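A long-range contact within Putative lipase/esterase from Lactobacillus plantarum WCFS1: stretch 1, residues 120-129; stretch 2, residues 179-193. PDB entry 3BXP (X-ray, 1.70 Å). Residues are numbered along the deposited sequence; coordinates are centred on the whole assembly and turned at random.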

ATOM      1  N   GLY B 120     -16.851  -4.606  -2.324  1.00 20.29           N
ATOM      2  CA  GLY B 120     -15.496  -4.866  -2.769  1.00 19.98           C
ATOM      3  C   GLY B 120     -15.404  -6.329  -3.185  1.00 18.60           C
ATOM      4  O   GLY B 120     -14.687  -6.648  -4.134  1.00 22.84           O
ATOM      5  N   HIS B 121     -16.141  -7.206  -2.503  1.00 19.29           N
ATOM      6  CA  HIS B 121     -16.118  -8.630  -2.897  1.00 20.19           C
ATOM      7  C   HIS B 121     -16.757  -8.779  -4.255  1.00 19.96           C
ATOM      8  O   HIS B 121     -16.226  -9.422  -5.144  1.00 18.95           O
ATOM      9  CB  HIS B 121     -16.789  -9.499  -1.904  1.00 18.83           C
ATOM     10  CG  HIS B 121     -16.532 -10.946  -2.120  1.00 19.28           C
ATOM     11  ND1 HIS B 121     -17.383 -11.763  -2.852  1.00 21.96           N
ATOM     12  CD2 HIS B 121     -15.487 -11.722  -1.762  1.00 24.23           C
ATOM     13  CE1 HIS B 121     -16.902 -12.994  -2.853  1.00 24.72           C
ATOM     14  NE2 HIS B 121     -15.753 -12.996  -2.198  1.00 21.13           N
ATOM     15  N   VAL B 122     -17.892  -8.148  -4.438  1.00 21.18           N
ATOM     16  CA  VAL B 122     -18.579  -8.212  -5.738  1.00 19.00           C
ATOM     17  C   VAL B 122     -17.681  -7.730  -6.898  1.00 20.39           C
ATOM     18  O   VAL B 122     -17.525  -8.428  -7.928  1.00 21.34           O
ATOM     19  CB  VAL B 122     -19.949  -7.413  -5.717  1.00 18.72           C
ATOM     20  CG1 VAL B 122     -20.553  -7.357  -7.127  1.00 21.16           C
ATOM     21  CG2 VAL B 122     -20.945  -8.000  -4.706  1.00 22.57           C
ATOM     22  N   VAL B 123     -17.112  -6.525  -6.735  1.00 22.25           N
ATOM     23  CA  VAL B 123     -16.197  -5.931  -7.733  1.00 19.59           C
ATOM     24  C   VAL B 123     -14.947  -6.788  -8.012  1.00 19.96           C
ATOM     25  O   VAL B 123     -14.539  -7.013  -9.165  1.00 19.32           O
ATOM     26  CB  VAL B 123     -15.861  -4.450  -7.357  1.00 17.97           C
ATOM     27  CG1 VAL B 123     -14.807  -3.869  -8.301  1.00 20.06           C
ATOM     28  CG2 VAL B 123     -17.147  -3.618  -7.399  1.00 17.64           C
ATOM     29  N   ALA B 124     -14.296  -7.239  -6.946  1.00 18.00           N
ATOM     30  CA  ALA B 124     -13.063  -8.015  -7.077  1.00 21.98           C
ATOM     31  C   ALA B 124     -13.371  -9.325  -7.766  1.00 23.27           C
ATOM     32  O   ALA B 124     -12.664  -9.791  -8.674  1.00 23.00           O
ATOM     33  CB  ALA B 124     -12.404  -8.215  -5.681  1.00 20.23           C
ATOM     34  N   THR B 125     -14.495  -9.913  -7.403  1.00 20.68           N
ATOM     35  CA  THR B 125     -14.889 -11.179  -8.039  1.00 20.38           C
ATOM     36  C   THR B 125     -15.215 -10.927  -9.532  1.00 18.60           C
ATOM     37  O   THR B 125     -14.837 -11.724 -10.410  1.00 21.48           O
ATOM     38  CB  THR B 125     -16.088 -11.778  -7.308  1.00 21.75           C
ATOM     39  OG1 THR B 125     -15.707 -12.049  -5.938  1.00 21.82           O
ATOM     40  CG2 THR B 125     -16.583 -13.104  -7.974  1.00 20.70           C
ATOM     41  N   TYR B 126     -15.941  -9.841  -9.805  1.00 20.15           N
ATOM     42  CA  TYR B 126     -16.275  -9.438 -11.174  1.00 19.55           C
ATOM     43  C   TYR B 126     -15.016  -9.264 -12.012  1.00 21.83           C
ATOM     44  O   TYR B 126     -14.923  -9.686 -13.212  1.00 18.15           O
ATOM     45  CB  TYR B 126     -17.140  -8.167 -11.196  1.00 21.37           C
ATOM     46  CG  TYR B 126     -17.797  -7.979 -12.565  1.00 17.58           C
ATOM     47  CD1 TYR B 126     -18.970  -8.658 -12.878  1.00 24.40           C
ATOM     48  CD2 TYR B 126     -17.252  -7.135 -13.509  1.00 21.22           C
ATOM     49  CE1 TYR B 126     -19.571  -8.498 -14.106  1.00 21.13           C
ATOM     50  CE2 TYR B 126     -17.832  -7.001 -14.755  1.00 22.98           C
ATOM     51  CZ  TYR B 126     -18.995  -7.662 -15.038  1.00 24.59           C
ATOM     52  OH  TYR B 126     -19.553  -7.489 -16.319  1.00 26.16           O
ATOM     53  N   ASN B 127     -14.030  -8.646 -11.389  1.00 21.08           N
ATOM     54  CA  ASN B 127     -12.798  -8.318 -12.091  1.00 21.42           C
ATOM     55  C   ASN B 127     -12.131  -9.604 -12.601  1.00 21.61           C
ATOM     56  O   ASN B 127     -11.494  -9.637 -13.678  1.00 23.45           O
ATOM     57  CB  ASN B 127     -11.845  -7.491 -11.217  1.00 20.19           C
ATOM     58  CG  ASN B 127     -10.797  -6.787 -12.036  1.00 21.64           C
ATOM     59  OD1 ASN B 127     -11.004  -6.519 -13.231  1.00 21.35           O
ATOM     60  ND2 ASN B 127      -9.640  -6.512 -11.436  1.00 19.28           N
ATOM     61  N   GLY B 128     -12.303 -10.671 -11.841  1.00 21.29           N
ATOM     62  CA  GLY B 128     -11.776 -11.993 -12.200  1.00 22.97           C
ATOM     63  C   GLY B 128     -12.591 -12.775 -13.204  1.00 26.33           C
ATOM     64  O   GLY B 128     -12.115 -13.207 -14.229  1.00 30.13           O
ATOM     65  N   VAL B 129     -13.850 -12.955 -12.879  1.00 21.76           N
ATOM     66  CA  VAL B 129     -14.817 -13.638 -13.729  1.00 21.86           C
ATOM     67  C   VAL B 129     -15.074 -12.996 -15.102  1.00 23.08           C
ATOM     68  O   VAL B 129     -15.115 -13.693 -16.113  1.00 24.36           O
ATOM     69  CB  VAL B 129     -16.172 -13.744 -12.982  1.00 21.90           C
ATOM     70  CG1 VAL B 129     -17.280 -14.288 -13.887  1.00 24.38           C
ATOM     71  CG2 VAL B 129     -16.004 -14.622 -11.769  1.00 23.06           C
TER
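Stretch 2 (179-193) RLWAAQRLVTPASKP

An irregular segment can lie on a helix by having helix side chains bind its backbone at two places, and by coming close where the helix has a glycine. Residues 179-193 lie on helix 120-129 in this way. At one place, Asn-127 grips Lys-192 through both backbone polar groups: Lys-192 N donates to Asn-127 OD1 at 3.0 Å, and Asn-127 ND2 donates to Lys-192 O, also at 3.0 Å and nearly straight. At the other, His-121 NE2 donates to Trp-181 O at 3.2 Å.

From Ala-183 to Leu-186 the chain runs in the direction of the helix, Ala-183 lying by Thr-125 and Leu-186 by Gly-128, each pair with CA atoms 4.9 Å apart; beyond Leu-186 it turns across the helix toward Asn-127. A 3-10 segment, 183-186, spans this middle, and a type I turn from Thr-188 to Ser-191 follows. One water donates to both Ala-124 O (2.7 Å) and Ala-183 O (2.8 Å), joining the two backbones.

Packing completes the fit. Ala-183 CB rests 3.9 Å from Ala-124 CB, while Gly-128 CA comes within 3.5 Å of Leu-186 O; a CB on Gly-128 would clash with Leu-186 CB. Leu-180 CD2 lies 3.6 Å from Thr-125 CG2, and Leu-186 CD1 reaches Val-129 CG2 at 4.0 Å.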

ATOM      1  N   ARG B 179     -16.114 -21.646  -5.663  1.00 23.86           N
ATOM      2  CA  ARG B 179     -15.253 -20.943  -6.612  1.00 25.10           C
ATOM      3  C   ARG B 179     -15.275 -19.423  -6.416  1.00 26.83           C
ATOM      4  O   ARG B 179     -14.329 -18.714  -6.805  1.00 23.92           O
ATOM      5  CB  ARG B 179     -15.690 -21.276  -8.048  1.00 28.24           C
ATOM      6  CG  ARG B 179     -14.859 -20.618  -9.142  1.00 34.18           C
ATOM      7  CD  ARG B 179     -15.422 -20.972 -10.527  1.00 41.02           C
ATOM      8  NE  ARG B 179     -15.646 -22.415 -10.669  1.00 47.27           N
ATOM      9  N   LEU B 180     -16.332 -18.903  -5.788  1.00 21.23           N
ATOM     10  CA  LEU B 180     -16.496 -17.450  -5.657  1.00 21.64           C
ATOM     11  C   LEU B 180     -16.135 -17.016  -4.271  1.00 22.49           C
ATOM     12  O   LEU B 180     -16.315 -15.852  -3.932  1.00 23.09           O
ATOM     13  CB  LEU B 180     -17.929 -17.043  -5.961  1.00 23.46           C
ATOM     14  CG  LEU B 180     -18.363 -17.316  -7.390  1.00 22.55           C
ATOM     15  CD1 LEU B 180     -19.873 -17.063  -7.585  1.00 21.13           C
ATOM     16  CD2 LEU B 180     -17.482 -16.546  -8.344  1.00 26.89           C
ATOM     17  N   TRP B 181     -15.652 -17.949  -3.437  1.00 21.39           N
ATOM     18  CA  TRP B 181     -15.299 -17.548  -2.057  1.00 20.94           C
ATOM     19  C   TRP B 181     -14.132 -16.582  -1.976  1.00 20.80           C
ATOM     20  O   TRP B 181     -14.177 -15.603  -1.212  1.00 20.98           O
ATOM     21  CB  TRP B 181     -15.048 -18.774  -1.183  1.00 22.43           C
ATOM     22  CG  TRP B 181     -16.293 -19.441  -0.824  1.00 20.92           C
ATOM     23  CD1 TRP B 181     -17.566 -18.985  -1.015  1.00 22.92           C
ATOM     24  CD2 TRP B 181     -16.415 -20.732  -0.203  1.00 26.72           C
ATOM     25  NE1 TRP B 181     -18.485 -19.926  -0.546  1.00 23.41           N
ATOM     26  CE2 TRP B 181     -17.790 -20.994  -0.038  1.00 26.46           C
ATOM     27  CE3 TRP B 181     -15.484 -21.691   0.225  1.00 29.83           C
ATOM     28  CZ2 TRP B 181     -18.257 -22.170   0.539  1.00 29.53           C
ATOM     29  CZ3 TRP B 181     -15.953 -22.859   0.793  1.00 31.44           C
ATOM     30  CH2 TRP B 181     -17.326 -23.085   0.947  1.00 28.53           C
ATOM     31  N   ALA B 182     -13.090 -16.899  -2.728  1.00 20.01           N
ATOM     32  CA  ALA B 182     -11.791 -16.229  -2.668  1.00 20.98           C
ATOM     33  C   ALA B 182     -11.480 -15.537  -3.972  1.00 22.31           C
ATOM     34  O   ALA B 182     -10.987 -16.147  -4.932  1.00 21.72           O
ATOM     35  CB  ALA B 182     -10.699 -17.230  -2.304  1.00 21.49           C
ATOM     36  N   ALA B 183     -11.772 -14.236  -4.022  1.00 21.42           N
ATOM     37  CA  ALA B 183     -11.632 -13.461  -5.231  1.00 20.19           C
ATOM     38  C   ALA B 183     -10.194 -13.398  -5.736  1.00 19.67           C
ATOM     39  O   ALA B 183      -9.942 -13.260  -6.897  1.00 21.75           O
ATOM     40  CB  ALA B 183     -12.168 -12.033  -5.040  1.00 19.53           C
ATOM     41  N   GLN B 184      -9.225 -13.476  -4.846  1.00 20.77           N
ATOM     42  CA  GLN B 184      -7.839 -13.391  -5.283  1.00 18.97           C
ATOM     43  C   GLN B 184      -7.473 -14.619  -6.134  1.00 20.72           C
ATOM     44  O   GLN B 184      -6.544 -14.593  -6.949  1.00 20.74           O
ATOM     45  CB  GLN B 184      -6.917 -13.251  -4.080  1.00 19.94           C
ATOM     46  CG  GLN B 184      -6.657 -14.478  -3.221  1.00 19.89           C
ATOM     47  CD  GLN B 184      -7.757 -14.845  -2.208  1.00 19.76           C
ATOM     48  OE1 GLN B 184      -8.888 -14.337  -2.297  1.00 20.06           O
ATOM     49  NE2 GLN B 184      -7.419 -15.701  -1.223  1.00 17.53           N
ATOM     50  N   ARG B 185      -8.188 -15.712  -5.904  1.00 21.02           N
ATOM     51  CA  ARG B 185      -7.916 -16.946  -6.622  1.00 22.90           C
ATOM     52  C   ARG B 185      -8.401 -16.896  -8.073  1.00 22.78           C
ATOM     53  O   ARG B 185      -8.076 -17.787  -8.886  1.00 25.75           O
ATOM     54  CB  ARG B 185      -8.497 -18.165  -5.925  1.00 25.84           C
ATOM     55  CG  ARG B 185      -7.848 -18.476  -4.592  1.00 24.83           C
ATOM     56  CD  ARG B 185      -8.447 -19.761  -4.014  1.00 37.30           C
ATOM     57  NE  ARG B 185      -7.854 -20.135  -2.732  1.00 46.45           N
ATOM     58  CZ  ARG B 185      -6.615 -20.584  -2.608  1.00 48.38           C
ATOM     59  NH1 ARG B 185      -5.853 -20.678  -3.690  1.00 53.52           N
ATOM     60  NH2 ARG B 185      -6.131 -20.919  -1.417  1.00 44.85           N
ATOM     61  N   LEU B 186      -9.143 -15.856  -8.413  1.00 20.18           N
ATOM     62  CA  LEU B 186      -9.685 -15.685  -9.762  1.00 22.44           C
ATOM     63  C   LEU B 186      -8.896 -14.647 -10.571  1.00 25.35           C
ATOM     64  O   LEU B 186      -9.250 -14.313 -11.715  1.00 23.37           O
ATOM     65  CB  LEU B 186     -11.163 -15.284  -9.706  1.00 22.94           C
ATOM     66  CG  LEU B 186     -12.101 -16.203  -8.890  1.00 28.58           C
ATOM     67  CD1 LEU B 186     -13.549 -15.715  -8.846  1.00 27.14           C
ATOM     68  CD2 LEU B 186     -12.060 -17.594  -9.424  1.00 34.33           C
ATOM     69  N   VAL B 187      -7.830 -14.125  -9.961  1.00 25.65           N
ATOM     70  CA  VAL B 187      -6.957 -13.152 -10.624  1.00 22.74           C
ATOM     71  C   VAL B 187      -6.150 -13.878 -11.723  1.00 24.62           C
ATOM     72  O   VAL B 187      -5.676 -15.000 -11.518  1.00 21.31           O
ATOM     73  CB  VAL B 187      -5.998 -12.440  -9.638  1.00 22.68           C
ATOM     74  CG1 VAL B 187      -4.952 -11.585 -10.385  1.00 19.51           C
ATOM     75  CG2 VAL B 187      -6.822 -11.603  -8.594  1.00 22.74           C
ATOM     76  N   THR B 188      -6.041 -13.223 -12.873  1.00 22.00           N
ATOM     77  CA  THR B 188      -5.193 -13.688 -13.988  1.00 23.56           C
ATOM     78  C   THR B 188      -4.604 -12.422 -14.653  1.00 24.13           C
ATOM     79  O   THR B 188      -4.933 -11.312 -14.282  1.00 23.88           O
ATOM     80  CB  THR B 188      -5.984 -14.482 -15.062  1.00 22.37           C
ATOM     81  OG1 THR B 188      -6.815 -13.583 -15.819  1.00 23.51           O
ATOM     82  CG2 THR B 188      -6.835 -15.620 -14.430  1.00 23.45           C
ATOM     83  N   PRO B 189      -3.668 -12.597 -15.575  1.00 24.43           N
ATOM     84  CA  PRO B 189      -3.125 -11.409 -16.211  1.00 24.72           C
ATOM     85  C   PRO B 189      -4.179 -10.602 -16.959  1.00 25.46           C
ATOM     86  O   PRO B 189      -3.911  -9.462 -17.351  1.00 26.46           O
ATOM     87  CB  PRO B 189      -2.076 -12.013 -17.159  1.00 26.47           C
ATOM     88  CG  PRO B 189      -1.616 -13.196 -16.393  1.00 25.37           C
ATOM     89  CD  PRO B 189      -2.883 -13.793 -15.903  1.00 22.35           C
ATOM     90  N   ALA B 190      -5.357 -11.180 -17.151  1.00 25.51           N
ATOM     91  CA  ALA B 190      -6.476 -10.508 -17.844  1.00 25.55           C
ATOM     92  C   ALA B 190      -7.285  -9.570 -16.929  1.00 26.03           C
ATOM     93  O   ALA B 190      -8.121  -8.796 -17.400  1.00 25.03           O
ATOM     94  CB  ALA B 190      -7.423 -11.553 -18.469  1.00 26.54           C
ATOM     95  N   SER B 191      -7.087  -9.694 -15.619  1.00 22.09           N
ATOM     96  CA  SER B 191      -7.816  -8.873 -14.649  1.00 19.75           C
ATOM     97  C   SER B 191      -7.498  -7.402 -14.959  1.00 21.99           C
ATOM     98  O   SER B 191      -6.361  -7.089 -15.317  1.00 22.54           O
ATOM     99  CB  SER B 191      -7.420  -9.198 -13.204  1.00 19.91           C
ATOM    100  OG  SER B 191      -7.871 -10.493 -12.833  1.00 22.37           O
ATOM    101  N   LYS B 192      -8.468  -6.497 -14.827  1.00 19.66           N
ATOM    102  CA  LYS B 192      -8.189  -5.066 -15.118  1.00 18.84           C
ATOM    103  C   LYS B 192      -7.438  -4.467 -13.929  1.00 18.84           C
ATOM    104  O   LYS B 192      -7.497  -4.975 -12.809  1.00 20.07           O
ATOM    105  CB  LYS B 192      -9.462  -4.260 -15.334  1.00 19.00           C
ATOM    106  CG  LYS B 192     -10.378  -4.754 -16.421  1.00 20.90           C
ATOM    107  CD  LYS B 192      -9.670  -4.836 -17.767  1.00 24.41           C
ATOM    108  CE  LYS B 192     -10.616  -5.479 -18.816  1.00 29.63           C
ATOM    109  NZ  LYS B 192     -10.056  -5.437 -20.199  1.00 34.34           N
ATOM    110  N   PRO B 193      -6.711  -3.371 -14.159  1.00 20.17           N
ATOM    111  CA  PRO B 193      -5.955  -2.720 -13.102  1.00 19.12           C
ATOM    112  C   PRO B 193      -6.819  -2.311 -11.889  1.00 18.62           C
ATOM    113  O   PRO B 193      -7.993  -1.942 -12.005  1.00 18.84           O
ATOM    114  CB  PRO B 193      -5.391  -1.476 -13.811  1.00 20.36           C
ATOM    115  CG  PRO B 193      -5.240  -1.913 -15.185  1.00 19.13           C
ATOM    116  CD  PRO B 193      -6.490  -2.720 -15.448  1.00 18.25           C
TER
HETATM  117  O   HOH W   1     -10.869 -11.770  -9.029  1.00 21.53           O
HETATM  118  O   HOH W   2      -8.984 -12.489 -14.482  1.00 23.72           O